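Local coordinates for protein serpin (Taeniopygia guttata, PDB 5HGC) that probably inhibits serine-type endopeptidases, as serpins commonly do, and binds a cortisol-like steroid, at residues L84-V95 with D361-F369; Y145-I154 with L169-G177. All coordinates share one frame; numbering follows the deposited sequence.

Contact 1: residues L84-V95 with D361-F369; sequences LIHMLNHPEGGV and DRDTNSTLF. With HCY ((11alpha,14beta)-11,17,21-trihydroxypregn-4-ene-3,20-dione), chain B.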
# COMPACT_ATOMS: atom_id res chain seq x y z
N LEU A 84 -2.84 9.70 11.07
CA LEU A 84 -2.91 8.46 10.34
C LEU A 84 -1.86 7.44 10.76
O LEU A 84 -2.22 6.31 11.09
CB LEU A 84 -2.85 8.77 8.84
CG LEU A 84 -2.97 7.69 7.79
CD1 LEU A 84 -4.27 6.87 7.99
CD2 LEU A 84 -2.98 8.47 6.50
N ILE A 85 -0.56 7.81 10.79
CA ILE A 85 0.47 6.83 11.16
C ILE A 85 0.28 6.38 12.59
O ILE A 85 0.45 5.20 12.92
CB ILE A 85 1.93 7.36 11.06
CG1 ILE A 85 2.19 8.00 9.74
CG2 ILE A 85 2.99 6.24 11.21
CD1 ILE A 85 3.35 8.95 9.88
N HIS A 86 -0.06 7.33 13.45
CA HIS A 86 -0.28 6.99 14.84
C HIS A 86 -1.37 5.89 14.96
O HIS A 86 -1.20 4.90 15.66
CB HIS A 86 -0.60 8.26 15.65
CG HIS A 86 -0.83 8.00 17.11
ND1 HIS A 86 -2.07 7.62 17.61
CD2 HIS A 86 0.01 8.03 18.16
CE1 HIS A 86 -1.97 7.43 18.92
NE2 HIS A 86 -0.72 7.67 19.27
N MET A 87 -2.46 6.06 14.23
CA MET A 87 -3.54 5.08 14.30
C MET A 87 -3.24 3.75 13.69
O MET A 87 -3.59 2.75 14.30
CB MET A 87 -4.80 5.65 13.74
CG MET A 87 -5.25 6.71 14.72
SD MET A 87 -6.88 7.32 14.40
CE MET A 87 -7.74 5.86 15.05
N LEU A 88 -2.57 3.76 12.53
CA LEU A 88 -2.15 2.55 11.85
C LEU A 88 -1.07 1.77 12.58
O LEU A 88 -1.07 0.52 12.57
CB LEU A 88 -1.69 2.86 10.42
CG LEU A 88 -2.76 3.49 9.55
CD1 LEU A 88 -2.12 3.86 8.22
CD2 LEU A 88 -3.96 2.55 9.41
N ASN A 89 -0.14 2.50 13.21
CA ASN A 89 0.95 1.84 13.91
C ASN A 89 0.71 1.53 15.33
O ASN A 89 1.39 0.66 15.82
CB ASN A 89 2.28 2.56 13.71
CG ASN A 89 2.82 2.33 12.32
OD1 ASN A 89 2.23 1.57 11.53
ND2 ASN A 89 3.91 3.00 11.98
N HIS A 90 -0.30 2.15 15.96
CA HIS A 90 -0.55 1.95 17.41
C HIS A 90 -0.90 0.51 17.83
O HIS A 90 -1.86 -0.06 17.31
CB HIS A 90 -1.60 2.91 17.99
CG HIS A 90 -1.48 3.05 19.47
ND1 HIS A 90 -2.39 2.51 20.35
CD2 HIS A 90 -0.50 3.60 20.24
CE1 HIS A 90 -2.00 2.76 21.59
NE2 HIS A 90 -0.86 3.42 21.55
N PRO A 91 -0.14 -0.06 18.78
CA PRO A 91 -0.38 -1.35 19.44
C PRO A 91 -1.81 -1.60 19.98
O PRO A 91 -2.40 -2.63 19.71
CB PRO A 91 0.61 -1.31 20.59
CG PRO A 91 1.79 -0.61 19.99
CD PRO A 91 1.16 0.51 19.21
N GLU A 92 -2.37 -0.66 20.74
CA GLU A 92 -3.76 -0.82 21.23
C GLU A 92 -4.84 -0.69 20.14
O GLU A 92 -5.99 -1.02 20.38
CB GLU A 92 -4.05 0.13 22.43
N GLY A 93 -4.46 -0.21 18.94
CA GLY A 93 -5.41 0.12 17.85
C GLY A 93 -5.76 -1.02 16.88
O GLY A 93 -5.36 -2.18 17.06
N GLY A 94 -6.47 -0.68 15.81
CA GLY A 94 -7.10 -1.69 14.97
C GLY A 94 -6.36 -2.35 13.82
O GLY A 94 -6.96 -3.18 13.14
N VAL A 95 -5.10 -1.99 13.59
CA VAL A 95 -4.40 -2.42 12.39
C VAL A 95 -3.04 -2.99 12.70
O VAL A 95 -2.74 -4.10 12.27
CB VAL A 95 -4.27 -1.29 11.36
CG1 VAL A 95 -3.69 -1.80 10.05
CG2 VAL A 95 -5.63 -0.68 11.06
N ASP A 361 -8.22 0.57 5.90
CA ASP A 361 -8.61 0.74 7.31
C ASP A 361 -9.98 1.44 7.45
O ASP A 361 -10.13 2.56 6.95
CB ASP A 361 -7.51 1.46 8.09
CG ASP A 361 -7.89 1.71 9.55
OD1 ASP A 361 -8.63 0.86 10.15
OD2 ASP A 361 -7.45 2.77 10.10
N ARG A 362 -10.94 0.80 8.13
CA ARG A 362 -12.28 1.37 8.40
C ARG A 362 -12.31 2.53 9.40
O ARG A 362 -13.17 3.38 9.28
CB ARG A 362 -13.33 0.33 8.79
CG ARG A 362 -13.70 -0.68 7.73
CD ARG A 362 -14.47 -1.82 8.40
NE ARG A 362 -13.54 -2.79 8.98
CZ ARG A 362 -13.88 -3.83 9.74
NH1 ARG A 362 -15.18 -4.01 10.04
NH2 ARG A 362 -12.93 -4.68 10.21
N ASP A 363 -11.36 2.57 10.36
CA ASP A 363 -11.18 3.72 11.29
C ASP A 363 -10.63 5.00 10.69
O ASP A 363 -10.99 6.08 11.14
CB ASP A 363 -10.30 3.35 12.45
CG ASP A 363 -10.96 2.38 13.39
OD1 ASP A 363 -12.23 2.22 13.40
OD2 ASP A 363 -10.20 1.73 14.11
N THR A 364 -9.82 4.91 9.65
CA THR A 364 -9.29 6.14 9.02
C THR A 364 -9.68 6.28 7.56
O THR A 364 -9.26 7.24 6.89
CB THR A 364 -7.77 6.13 9.06
OG1 THR A 364 -7.29 4.90 8.48
CG2 THR A 364 -7.26 6.27 10.47
N ASN A 365 -10.45 5.31 7.06
CA ASN A 365 -10.79 5.27 5.65
C ASN A 365 -9.61 5.49 4.72
O ASN A 365 -9.68 6.35 3.84
CB ASN A 365 -11.89 6.28 5.33
CG ASN A 365 -13.25 5.87 5.90
OD1 ASN A 365 -13.52 4.68 6.12
ND2 ASN A 365 -14.09 6.85 6.15
N SER A 366 -8.54 4.73 4.93
CA SER A 366 -7.37 4.84 4.07
C SER A 366 -7.08 3.52 3.41
O SER A 366 -7.31 2.44 4.00
CB SER A 366 -6.12 5.31 4.83
OG SER A 366 -5.90 4.45 5.92
N THR A 367 -6.56 3.62 2.19
CA THR A 367 -6.09 2.46 1.46
C THR A 367 -4.71 2.06 1.95
O THR A 367 -3.74 2.81 1.81
CB THR A 367 -6.06 2.74 -0.04
OG1 THR A 367 -7.25 3.47 -0.39
CG2 THR A 367 -5.96 1.43 -0.82
N LEU A 368 -4.67 0.86 2.53
CA LEU A 368 -3.44 0.28 3.03
C LEU A 368 -2.69 -0.48 1.96
O LEU A 368 -1.46 -0.40 1.90
CB LEU A 368 -3.67 -0.63 4.24
CG LEU A 368 -4.61 -0.03 5.29
CD1 LEU A 368 -4.74 -1.00 6.45
CD2 LEU A 368 -4.17 1.37 5.75
N PHE A 369 -3.39 -1.26 1.12
CA PHE A 369 -2.66 -2.03 0.10
C PHE A 369 -3.45 -2.12 -1.19
O PHE A 369 -4.69 -2.23 -1.16
CB PHE A 369 -2.36 -3.45 0.59
CG PHE A 369 -1.40 -3.51 1.75
CD1 PHE A 369 -0.03 -3.47 1.53
CD2 PHE A 369 -1.87 -3.64 3.06
CE1 PHE A 369 0.86 -3.54 2.60
CE2 PHE A 369 -0.96 -3.70 4.15
CZ PHE A 369 0.41 -3.66 3.91
C1 HCY B . -15.25 6.98 0.04
C2 HCY B . -15.00 8.26 -0.76
C3 HCY B . -13.60 8.79 -0.55
C4 HCY B . -12.55 7.95 0.07
C5 HCY B . -12.72 6.63 0.14
C6 HCY B . -11.51 5.74 0.32
C7 HCY B . -11.78 4.70 1.44
C8 HCY B . -13.15 4.02 1.41
C9 HCY B . -14.26 5.09 1.29
C10 HCY B . -14.10 5.98 0.04
C12 HCY B . -15.86 3.57 2.74
C11 HCY B . -15.71 4.55 1.56
C13 HCY B . -14.72 2.51 2.77
C14 HCY B . -13.38 3.24 2.68
C15 HCY B . -12.37 2.24 3.19
C16 HCY B . -13.09 1.43 4.25
C17 HCY B . -14.60 1.76 4.12
C18 HCY B . -14.86 1.43 1.64
C19 HCY B . -14.10 5.22 -1.31
C20 HCY B . -15.49 0.55 4.30
C21 HCY B . -16.85 0.69 4.95
O1 HCY B . -13.33 9.91 -0.96
O2 HCY B . -16.05 3.86 0.35
O3 HCY B . -14.99 2.62 5.22
O4 HCY B . -15.14 -0.55 3.92
O5 HCY B . -17.68 -0.19 4.19

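Contact 2: residues Y145-I154 with L169-G177; sequences YIERKTHGKI and LASFVYFKG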
# COMPACT_ATOMS: atom_id res chain seq x y z
N TYR A 145 19.08 -3.68 8.12
CA TYR A 145 18.23 -2.76 8.82
C TYR A 145 16.76 -3.10 8.55
O TYR A 145 15.95 -3.23 9.52
CB TYR A 145 18.56 -1.34 8.44
CG TYR A 145 17.51 -0.39 8.87
CD1 TYR A 145 17.36 -0.02 10.23
CD2 TYR A 145 16.59 0.15 7.91
CE1 TYR A 145 16.36 0.86 10.61
CE2 TYR A 145 15.57 1.01 8.29
CZ TYR A 145 15.49 1.36 9.64
OH TYR A 145 14.55 2.24 9.98
N ILE A 146 16.43 -3.27 7.26
CA ILE A 146 15.06 -3.64 6.84
C ILE A 146 14.69 -4.98 7.42
O ILE A 146 13.58 -5.14 7.92
CB ILE A 146 14.85 -3.67 5.32
CG1 ILE A 146 15.48 -2.42 4.66
CG2 ILE A 146 13.36 -3.81 4.96
CD1 ILE A 146 14.84 -1.07 4.98
N GLU A 147 15.62 -5.92 7.40
CA GLU A 147 15.35 -7.23 7.94
C GLU A 147 15.06 -7.20 9.44
O GLU A 147 14.13 -7.87 9.91
CB GLU A 147 16.49 -8.18 7.63
CG GLU A 147 16.31 -9.56 8.23
CD GLU A 147 17.41 -10.49 7.78
OE1 GLU A 147 18.19 -10.08 6.88
OE2 GLU A 147 17.48 -11.62 8.32
N ARG A 148 15.84 -6.43 10.17
CA ARG A 148 15.73 -6.45 11.61
C ARG A 148 14.44 -5.74 12.02
O ARG A 148 13.73 -6.17 12.94
CB ARG A 148 16.97 -5.81 12.25
CG ARG A 148 17.02 -6.03 13.73
CD ARG A 148 18.42 -5.98 14.30
NE ARG A 148 18.33 -6.31 15.73
CZ ARG A 148 19.34 -6.36 16.60
NH1 ARG A 148 20.62 -6.10 16.26
NH2 ARG A 148 19.05 -6.67 17.86
N LYS A 149 14.14 -4.67 11.29
CA LYS A 149 13.01 -3.78 11.53
C LYS A 149 11.70 -4.57 11.29
O LYS A 149 10.70 -4.33 11.94
CB LYS A 149 13.18 -2.56 10.60
CG LYS A 149 12.77 -1.17 11.07
CD LYS A 149 12.90 -0.90 12.56
CE LYS A 149 12.64 0.57 12.90
NZ LYS A 149 11.27 1.17 12.89
N THR A 150 11.74 -5.57 10.40
CA THR A 150 10.52 -6.25 9.97
C THR A 150 10.45 -7.65 10.56
O THR A 150 9.71 -8.49 10.06
CB THR A 150 10.31 -6.31 8.42
OG1 THR A 150 11.32 -7.10 7.80
CG2 THR A 150 10.30 -4.91 7.79
N HIS A 151 11.20 -7.87 11.63
CA HIS A 151 11.31 -9.19 12.29
C HIS A 151 11.49 -10.32 11.29
O HIS A 151 10.93 -11.39 11.45
CB HIS A 151 10.15 -9.43 13.28
CG HIS A 151 10.15 -8.46 14.43
ND1 HIS A 151 9.04 -8.21 15.19
CD2 HIS A 151 11.13 -7.64 14.91
CE1 HIS A 151 9.33 -7.30 16.11
NE2 HIS A 151 10.59 -6.94 15.96
N GLY A 152 12.25 -10.05 10.23
CA GLY A 152 12.61 -11.07 9.31
C GLY A 152 11.77 -11.07 8.09
O GLY A 152 12.19 -11.59 7.08
N LYS A 153 10.61 -10.41 8.12
CA LYS A 153 9.60 -10.50 7.02
C LYS A 153 9.98 -9.88 5.69
O LYS A 153 9.41 -10.25 4.67
CB LYS A 153 8.25 -9.97 7.46
CG LYS A 153 7.69 -10.67 8.70
CD LYS A 153 7.38 -12.17 8.48
CE LYS A 153 6.78 -12.77 9.75
NZ LYS A 153 6.33 -14.18 9.55
N ILE A 154 10.88 -8.91 5.70
CA ILE A 154 11.33 -8.27 4.48
C ILE A 154 12.84 -8.18 4.57
O ILE A 154 13.37 -7.66 5.57
CB ILE A 154 10.80 -6.83 4.30
CG1 ILE A 154 9.29 -6.79 4.22
CG2 ILE A 154 11.37 -6.22 3.02
CD1 ILE A 154 8.70 -5.39 4.04
N LEU A 169 15.41 7.32 -0.12
CA LEU A 169 14.17 7.29 0.71
C LEU A 169 13.63 5.89 0.65
O LEU A 169 13.29 5.42 -0.42
CB LEU A 169 13.13 8.28 0.19
CG LEU A 169 11.76 8.36 0.87
CD1 LEU A 169 11.80 8.77 2.34
CD2 LEU A 169 10.94 9.36 0.07
N ALA A 170 13.59 5.22 1.79
CA ALA A 170 12.99 3.88 1.88
C ALA A 170 11.57 3.90 2.58
O ALA A 170 11.45 4.42 3.71
CB ALA A 170 13.92 2.94 2.63
N SER A 171 10.51 3.37 1.92
CA SER A 171 9.32 2.96 2.69
C SER A 171 9.03 1.50 2.53
O SER A 171 9.09 0.94 1.42
CB SER A 171 8.07 3.81 2.46
OG SER A 171 7.62 3.55 1.15
N PHE A 172 8.71 0.87 3.65
CA PHE A 172 8.45 -0.52 3.63
C PHE A 172 7.40 -0.87 4.66
O PHE A 172 7.23 -0.16 5.64
CB PHE A 172 9.74 -1.30 3.82
CG PHE A 172 10.54 -0.86 5.01
CD1 PHE A 172 11.32 0.33 4.96
CD2 PHE A 172 10.55 -1.62 6.19
CE1 PHE A 172 12.06 0.73 6.08
CE2 PHE A 172 11.32 -1.22 7.30
CZ PHE A 172 12.06 -0.05 7.25
N VAL A 173 6.72 -1.98 4.44
CA VAL A 173 5.56 -2.37 5.28
C VAL A 173 5.24 -3.81 4.98
O VAL A 173 5.19 -4.20 3.82
CB VAL A 173 4.33 -1.45 5.07
CG1 VAL A 173 3.98 -1.35 3.60
CG2 VAL A 173 3.19 -1.90 5.94
N TYR A 174 5.10 -4.59 6.05
CA TYR A 174 4.64 -5.97 6.00
C TYR A 174 3.28 -6.03 6.75
O TYR A 174 3.10 -5.35 7.79
CB TYR A 174 5.65 -6.95 6.67
CG TYR A 174 5.04 -8.33 6.96
CD1 TYR A 174 5.06 -9.36 5.98
CD2 TYR A 174 4.42 -8.61 8.21
CE1 TYR A 174 4.53 -10.64 6.26
CE2 TYR A 174 3.84 -9.87 8.47
CZ TYR A 174 3.91 -10.86 7.50
OH TYR A 174 3.36 -12.08 7.77
N PHE A 175 2.35 -6.85 6.24
CA PHE A 175 1.10 -7.06 6.92
C PHE A 175 0.66 -8.51 6.76
O PHE A 175 0.89 -9.15 5.72
CB PHE A 175 0.04 -6.06 6.39
CG PHE A 175 -1.33 -6.16 7.06
CD1 PHE A 175 -1.54 -5.66 8.37
CD2 PHE A 175 -2.41 -6.75 6.39
CE1 PHE A 175 -2.80 -5.75 9.00
CE2 PHE A 175 -3.67 -6.84 7.02
CZ PHE A 175 -3.87 -6.34 8.33
N LYS A 176 0.04 -9.03 7.81
CA LYS A 176 -0.76 -10.26 7.77
C LYS A 176 -1.97 -10.02 8.64
O LYS A 176 -1.89 -9.68 9.85
CB LYS A 176 0.03 -11.47 8.25
CG LYS A 176 -0.78 -12.74 8.41
CD LYS A 176 0.13 -13.97 8.33
CE LYS A 176 -0.67 -15.24 8.49
NZ LYS A 176 0.11 -16.43 8.87
N GLY A 177 -3.14 -10.16 8.04
CA GLY A 177 -4.30 -9.87 8.82
C GLY A 177 -4.77 -11.13 9.52
O GLY A 177 -4.54 -12.25 9.05

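Contact 1: residues L84-V95 with D361-F369
Leu-84 lays its CD1 methyl over a pair of hydroxyls at the turn of 361-369, 3.6 Å from Thr-364 OG1 and 3.6 Å from Ser-366 OG, with the two side chains of Leu-84 and Thr-364 crossing at about a right angle. Those hydroxyls are already occupied with each other and with an acid. Ser-366 OG donates to Thr-364 OG1 at 2.9 Å, and Thr-364 OG1 in turn donates a hydrogen bond to Asp-361 OD2 at 2.7 Å, reaching that oxygen on its anti side and 32° out of the carboxylate plane. In this chain of hydrogen bonds Thr-364 holds OG1 between its backbone N and carbonyl carbon (chi1 53°), a rotation that sets CG2 against Met-87 SD, the two side chains sliding past each other in opposite directions. Asp-361 OD1 is hydrogen-bonded to Ser-232 OG. These bonds probably ease the burial of the carboxylate beside the methyls of the helix.

The turn belongs to the hairpin of strands 355-361 and 366-373 in the serpin core, where Asn-365 and Ser-366 together oppose Asp-361 in a G1 beta bulge. Helix 74-89 and the loop that follows it pack against one side of this hairpin.

Methyl groups pack against the carboxylate and against Leu-368. Leu-88 CD2 sits 3.6 Å from Asp-361 OD2 and also makes an apolar contact with a methyl of Leu-368. Val-95 splits its two branches, CG2 lying 3.5 Å from Asp-361 OD1 while CG1 meets Leu-368 CD1 at 3.8 Å, tip to tip. Asn-365, by contrast, turns away from the helix toward the steroid, whose O3 hydroxyl donates to Asn-365 OD1 at 2.7 Å; Arg-226 and Ser-261 bind the same ligand.

Contact 2: residues Y145-I154 with L169-G177
Ile-146 and Lys-153 each make a CH-pi contact, with Phe-172 and Tyr-174 respectively. Ile-146 CD1 comes down over one face of the Phe-172 ring, 3.8 Å from its centroid and 22° off the normal, displaced toward the rim. Lys-153 CG sits more squarely, 3.7 Å from the centroid of the Tyr-174 ring and only 2° off the normal, and the rest of its aliphatic chain follows the ring out toward Tyr-174 OH, which is hydrogen-bonded to Asp-324 OD2. With an alanine in place of Tyr-174, the chain of Lys-153 would probably be left without the ring face it lies on, and Asp-324 without the hydroxyl bonded to it.

Plain apolar packing fills in around Phe-172, whose CB points toward the helix segment, with CG between the backbone N and the carbonyl carbon (chi1 51°). Thr-150 CG2 touches the ring edge at Phe-172 CD2, 3.7 Å away, and Lys-149 CB lies near the same edge. The side chain of Tyr-145 crosses that of Phe-172 at about a right angle, CE2 lying 3.8 Å from Phe-172 CZ. Ile-154 CD1 packs on Phe-172 CB. The same methyl also meets the strand backbone, 3.7 Å from Val-173 O.

Hydrogen bonds act within 145-154. A Schellman motif with His-151 as its C-prime residue ends the helix, and Ile-154 N donates to Thr-150 OG1 at 2.8 Å.

Helix 135-149 is the serpin helix F, lying over the large central sheet. Beneath it, strand 167-176 runs between antiparallel strand 100-106 and parallel strand 316-325.

In the fold
Along the chain the order is 84-95, 145-154, 169-177, 361-369, so contact 2, local in sequence, falls wholly within the long span that contact 1 bridges. Their centres lie about 17 Å apart, yet the two touch: Phe-369 CE2 comes 3.4 Å from Phe-175 CB, and Phe-369 CZ packs on Val-173 CG2. Strand 167-176 therefore has helix 135-149 on one face and the hairpin strand 366-373 on the other, with helix 74-89 packed further along that hairpin. Direct pairing of strands 167-176 and 316-325 is consistent with the native serpin state, in which no reactive-loop strand has been inserted between them.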